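Laccase (Uncultured bacterium, PDB 4F7K) probably oxidises phenolic and related substrates with its copper centres while reducing molecular oxygen to water, as multicopper oxidases of the laccase family do. Local coordinates at residues His131-Ile142 against Phe167-Val178. Residues are numbered along the deposited sequence; the frame is centred on the assembly and turned at random.
Sequences HDLIIMIDDWRI and FARALVEPVTPV
Strands 131-140 and 167-173 run antiparallel, their axes 159° apart, with Ile134 facing Glu173, Met136 facing Leu171 and Asp138 facing Arg169 in hydrogen-bonded pairs; Trp140 N closes the ladder on Phe167 O at 2.6 Å. The pairing stops at Glu173, where a cis peptide bond leads into Pro174, and the chain runs on past Leu133 and His131. Trp140, its CG beside the backbone N (chi1 -68°), turns its indole edge along the partner strand: CZ3 meets Arg169 CB at 3.5 Å and CH2 meets Leu171 CD1 at 4.0 Å. Lys113 adds a cation-pi contact to this ring. On the sheet face that carries Ile135 and Ile137, Ala170 CB touches both Ile135 CG2 (3.7 Å) and Ile137 CG1 (3.9 Å), with Leu258 of strand 256-261 packed against Ala170. Leu133 CD2 touches Pro174 CD at 3.7 Å, the two side chains crossing at about a right angle. Val178 CG2 lies over one face of the His131 imidazole, 3.7 Å from its centroid, a CH-pi contact; an alanine at His131 would probably leave this methyl and that of Thr176 without their ring partner. Backbone bonds thus hold 167-173 as an edge strand of the six-stranded cupredoxin-type sheet, while from Pro174 onward apolar and CH-pi contacts take over.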
loop_
_atom_site.group_PDB
_atom_site.type_symbol
_atom_site.label_atom_id
_atom_site.label_comp_id
_atom_site.label_asym_id
_atom_site.label_seq_id
_atom_site.Cartn_x
_atom_site.Cartn_y
_atom_site.Cartn_z
ATOM N N HIS A 131 8.418 11.895 -15.472
ATOM C CA HIS A 131 7.036 11.582 -15.077
ATOM C C HIS A 131 7.034 10.769 -13.804
ATOM O O HIS A 131 7.861 9.875 -13.618
ATOM C CB HIS A 131 6.305 10.794 -16.161
ATOM C CG HIS A 131 6.179 11.518 -17.464
ATOM N ND1 HIS A 131 7.084 11.360 -18.493
ATOM C CD2 HIS A 131 5.261 12.411 -17.901
ATOM C CE1 HIS A 131 6.719 12.114 -19.513
ATOM N NE2 HIS A 131 5.621 12.769 -19.177
ATOM N N ASP A 132 6.085 11.092 -12.938
ATOM C CA ASP A 132 5.926 10.464 -11.654
ATOM C C ASP A 132 4.527 9.853 -11.653
ATOM O O ASP A 132 3.539 10.563 -11.472
ATOM C CB ASP A 132 6.098 11.530 -10.562
ATOM C CG ASP A 132 6.016 10.963 -9.146
ATOM O OD1 ASP A 132 5.446 9.845 -8.929
ATOM O OD2 ASP A 132 6.515 11.671 -8.233
ATOM N N LEU A 133 4.468 8.531 -11.851
ATOM C CA LEU A 133 3.199 7.805 -12.032
ATOM C C LEU A 133 2.936 6.835 -10.888
ATOM O O LEU A 133 3.872 6.248 -10.333
ATOM C CB LEU A 133 3.176 7.038 -13.369
ATOM C CG LEU A 133 3.652 7.860 -14.580
ATOM C CD1 LEU A 133 4.003 7.002 -15.806
ATOM C CD2 LEU A 133 2.668 8.989 -14.951
ATOM N N ILE A 134 1.658 6.683 -10.538
ATOM C CA ILE A 134 1.249 5.790 -9.466
ATOM C C ILE A 134 0.572 4.583 -10.097
ATOM O O ILE A 134 -0.305 4.747 -10.933
ATOM C CB ILE A 134 0.284 6.530 -8.508
ATOM C CG1 ILE A 134 1.040 7.611 -7.710
ATOM C CG2 ILE A 134 -0.482 5.556 -7.599
ATOM C CD1 ILE A 134 0.142 8.720 -7.144
ATOM N N ILE A 135 0.967 3.379 -9.682
ATOM C CA ILE A 135 0.469 2.156 -10.276
ATOM C C ILE A 135 -0.184 1.324 -9.193
ATOM O O ILE A 135 0.519 0.678 -8.379
ATOM C CB ILE A 135 1.609 1.275 -10.893
ATOM C CG1 ILE A 135 2.710 2.130 -11.543
ATOM C CG2 ILE A 135 1.019 0.197 -11.816
ATOM C CD1 ILE A 135 2.260 2.991 -12.645
ATOM N N MET A 136 -1.516 1.299 -9.222
ATOM C CA MET A 136 -2.300 0.567 -8.249
ATOM C C MET A 136 -2.772 -0.737 -8.886
ATOM O O MET A 136 -3.508 -0.751 -9.915
ATOM C CB MET A 136 -3.462 1.428 -7.707
ATOM C CG MET A 136 -2.985 2.573 -6.778
ATOM S SD MET A 136 -4.174 3.976 -6.653
ATOM C CE MET A 136 -4.053 4.773 -8.276
ATOM N N ILE A 137 -2.315 -1.837 -8.315
ATOM C CA ILE A 137 -2.657 -3.134 -8.864
ATOM C C ILE A 137 -3.715 -3.775 -7.981
ATOM O O ILE A 137 -3.574 -3.820 -6.764
ATOM C CB ILE A 137 -1.411 -4.037 -9.018
ATOM C CG1 ILE A 137 -0.343 -3.309 -9.849
ATOM C CG2 ILE A 137 -1.780 -5.374 -9.661
ATOM C CD1 ILE A 137 1.012 -4.061 -9.989
ATOM N N ASP A 138 -4.804 -4.221 -8.599
ATOM C CA ASP A 138 -5.918 -4.809 -7.838
ATOM C C ASP A 138 -6.458 -5.955 -8.697
ATOM O O ASP A 138 -6.200 -6.032 -9.899
ATOM C CB ASP A 138 -6.983 -3.715 -7.610
ATOM C CG ASP A 138 -7.893 -3.965 -6.399
ATOM O OD1 ASP A 138 -7.777 -5.049 -5.749
ATOM O OD2 ASP A 138 -8.736 -3.026 -6.125
ATOM N N ASP A 139 -7.171 -6.890 -8.101
ATOM C CA ASP A 139 -7.920 -7.796 -8.965
ATOM C C ASP A 139 -9.397 -7.813 -8.642
ATOM O O ASP A 139 -9.825 -7.238 -7.643
ATOM C CB ASP A 139 -7.299 -9.174 -8.996
ATOM C CG ASP A 139 -7.692 -9.978 -7.848
ATOM O OD1 ASP A 139 -7.695 -9.385 -6.740
ATOM O OD2 ASP A 139 -8.019 -11.163 -8.071
ATOM N N TRP A 140 -10.202 -8.386 -9.525
ATOM C CA TRP A 140 -11.644 -8.211 -9.377
ATOM C C TRP A 140 -12.382 -9.433 -9.916
ATOM O O TRP A 140 -11.948 -10.056 -10.871
ATOM C CB TRP A 140 -12.194 -6.997 -10.152
ATOM C CG TRP A 140 -11.820 -5.617 -9.722
ATOM C CD1 TRP A 140 -12.518 -4.765 -8.909
ATOM C CD2 TRP A 140 -10.685 -4.893 -10.184
ATOM N NE1 TRP A 140 -11.837 -3.553 -8.794
ATOM C CE2 TRP A 140 -10.711 -3.624 -9.575
ATOM C CE3 TRP A 140 -9.641 -5.210 -11.053
ATOM C CZ2 TRP A 140 -9.748 -2.678 -9.818
ATOM C CZ3 TRP A 140 -8.695 -4.286 -11.296
ATOM C CH2 TRP A 140 -8.726 -3.030 -10.672
ATOM N N ARG A 141 -13.501 -9.740 -9.295
ATOM C CA ARG A 141 -14.415 -10.740 -9.831
ATOM C C ARG A 141 -15.619 -9.934 -10.240
ATOM O O ARG A 141 -16.343 -9.400 -9.399
ATOM C CB ARG A 141 -14.733 -11.786 -8.768
ATOM N N ILE A 142 -15.772 -9.769 -11.545
ATOM C CA ILE A 142 -16.830 -8.899 -12.117
ATOM C C ILE A 142 -17.768 -9.724 -12.994
ATOM O O ILE A 142 -17.291 -10.481 -13.829
ATOM C CB ILE A 142 -16.243 -7.763 -13.011
ATOM C CG1 ILE A 142 -15.061 -7.094 -12.360
ATOM C CG2 ILE A 142 -17.268 -6.689 -13.288
ATOM C CD1 ILE A 142 -14.487 -5.888 -13.177
ATOM N N PHE A 167 -9.508 -11.371 -13.152
ATOM C CA PHE A 167 -9.314 -10.065 -13.757
ATOM C C PHE A 167 -8.484 -9.199 -12.819
ATOM O O PHE A 167 -8.925 -8.854 -11.744
ATOM C CB PHE A 167 -10.656 -9.400 -14.118
ATOM C CG PHE A 167 -10.506 -8.245 -15.063
ATOM C CD1 PHE A 167 -10.191 -8.468 -16.405
ATOM C CD2 PHE A 167 -10.615 -6.928 -14.604
ATOM C CE1 PHE A 167 -10.011 -7.395 -17.279
ATOM C CE2 PHE A 167 -10.437 -5.846 -15.458
ATOM C CZ PHE A 167 -10.126 -6.069 -16.792
ATOM N N ALA A 168 -7.250 -8.919 -13.213
ATOM C CA ALA A 168 -6.318 -8.139 -12.404
ATOM C C ALA A 168 -5.881 -6.994 -13.295
ATOM O O ALA A 168 -5.743 -7.195 -14.477
ATOM C CB ALA A 168 -5.149 -9.003 -11.993
ATOM N N ARG A 169 -5.759 -5.789 -12.745
ATOM C CA ARG A 169 -5.310 -4.641 -13.506
ATOM C C ARG A 169 -4.397 -3.771 -12.703
ATOM O O ARG A 169 -4.584 -3.636 -11.494
ATOM C CB ARG A 169 -6.475 -3.743 -13.925
ATOM C CG ARG A 169 -6.996 -4.005 -15.299
ATOM C CD ARG A 169 -8.094 -3.024 -15.597
ATOM N NE ARG A 169 -7.531 -1.864 -16.228
ATOM C CZ ARG A 169 -8.161 -0.717 -16.429
ATOM N NH1 ARG A 169 -9.443 -0.543 -16.045
ATOM N NH2 ARG A 169 -7.484 0.267 -17.019
ATOM N N ALA A 170 -3.448 -3.172 -13.410
ATOM C CA ALA A 170 -2.607 -2.104 -12.922
ATOM C C ALA A 170 -3.200 -0.779 -13.411
ATOM O O ALA A 170 -3.188 -0.499 -14.578
ATOM C CB ALA A 170 -1.176 -2.278 -13.479
ATOM N N LEU A 171 -3.729 0.022 -12.504
ATOM C CA LEU A 171 -4.302 1.313 -12.845
ATOM C C LEU A 171 -3.228 2.353 -12.703
ATOM O O LEU A 171 -2.562 2.413 -11.669
ATOM C CB LEU A 171 -5.452 1.649 -11.906
ATOM C CG LEU A 171 -6.559 0.583 -11.916
ATOM C CD1 LEU A 171 -7.561 0.823 -10.817
ATOM C CD2 LEU A 171 -7.292 0.579 -13.238
ATOM N N VAL A 172 -3.079 3.169 -13.746
ATOM C CA VAL A 172 -1.994 4.110 -13.848
ATOM C C VAL A 172 -2.569 5.495 -13.615
ATOM O O VAL A 172 -3.586 5.859 -14.204
ATOM C CB VAL A 172 -1.297 4.031 -15.253
ATOM C CG1 VAL A 172 -0.166 5.001 -15.338
ATOM C CG2 VAL A 172 -0.758 2.611 -15.498
ATOM N N GLU A 173 -1.960 6.236 -12.706
ATOM C CA GLU A 173 -2.433 7.577 -12.375
ATOM C C GLU A 173 -1.257 8.529 -12.348
ATOM O O GLU A 173 -0.329 8.301 -11.581
ATOM C CB GLU A 173 -3.133 7.578 -11.016
ATOM C CG GLU A 173 -3.516 8.983 -10.492
ATOM C CD GLU A 173 -4.459 9.723 -11.412
ATOM O OE1 GLU A 173 -5.485 9.137 -11.810
ATOM O OE2 GLU A 173 -4.169 10.902 -11.739
ATOM N N PRO A 174 -1.273 9.575 -13.207
ATOM C CA PRO A 174 -2.295 9.828 -14.249
ATOM C C PRO A 174 -1.978 9.031 -15.513
ATOM O O PRO A 174 -0.873 8.508 -15.635
ATOM C CB PRO A 174 -2.134 11.323 -14.531
ATOM C CG PRO A 174 -0.612 11.539 -14.368
ATOM C CD PRO A 174 -0.218 10.618 -13.208
ATOM N N VAL A 175 -2.938 8.915 -16.421
ATOM C CA VAL A 175 -2.669 8.349 -17.733
ATOM C C VAL A 175 -2.107 9.465 -18.592
ATOM O O VAL A 175 -2.767 10.471 -18.884
ATOM C CB VAL A 175 -3.920 7.778 -18.411
ATOM C CG1 VAL A 175 -3.600 7.452 -19.879
ATOM C CG2 VAL A 175 -4.432 6.537 -17.627
ATOM N N THR A 176 -0.867 9.293 -18.984
ATOM C CA THR A 176 -0.154 10.371 -19.568
ATOM C C THR A 176 0.728 9.716 -20.604
ATOM O O THR A 176 1.141 8.577 -20.415
ATOM C CB THR A 176 0.603 11.162 -18.460
ATOM O OG1 THR A 176 0.529 12.561 -18.739
ATOM C CG2 THR A 176 2.063 10.724 -18.300
ATOM N N PRO A 177 0.982 10.406 -21.721
ATOM C CA PRO A 177 1.847 9.780 -22.704
ATOM C C PRO A 177 3.301 10.008 -22.318
ATOM O O PRO A 177 3.669 11.103 -21.893
ATOM C CB PRO A 177 1.497 10.514 -24.001
ATOM C CG PRO A 177 0.963 11.862 -23.566
ATOM C CD PRO A 177 0.583 11.776 -22.107
ATOM N N VAL A 178 4.107 8.968 -22.462
ATOM C CA VAL A 178 5.508 8.998 -22.053
ATOM C C VAL A 178 6.390 8.793 -23.293
ATOM O O VAL A 178 5.979 8.122 -24.247
ATOM C CB VAL A 178 5.718 7.949 -20.923
ATOM C CG1 VAL A 178 7.107 7.340 -20.907
ATOM C CG2 VAL A 178 5.361 8.555 -19.575
HETATM O O HOH W 1 -9.233 -11.971 -10.138
#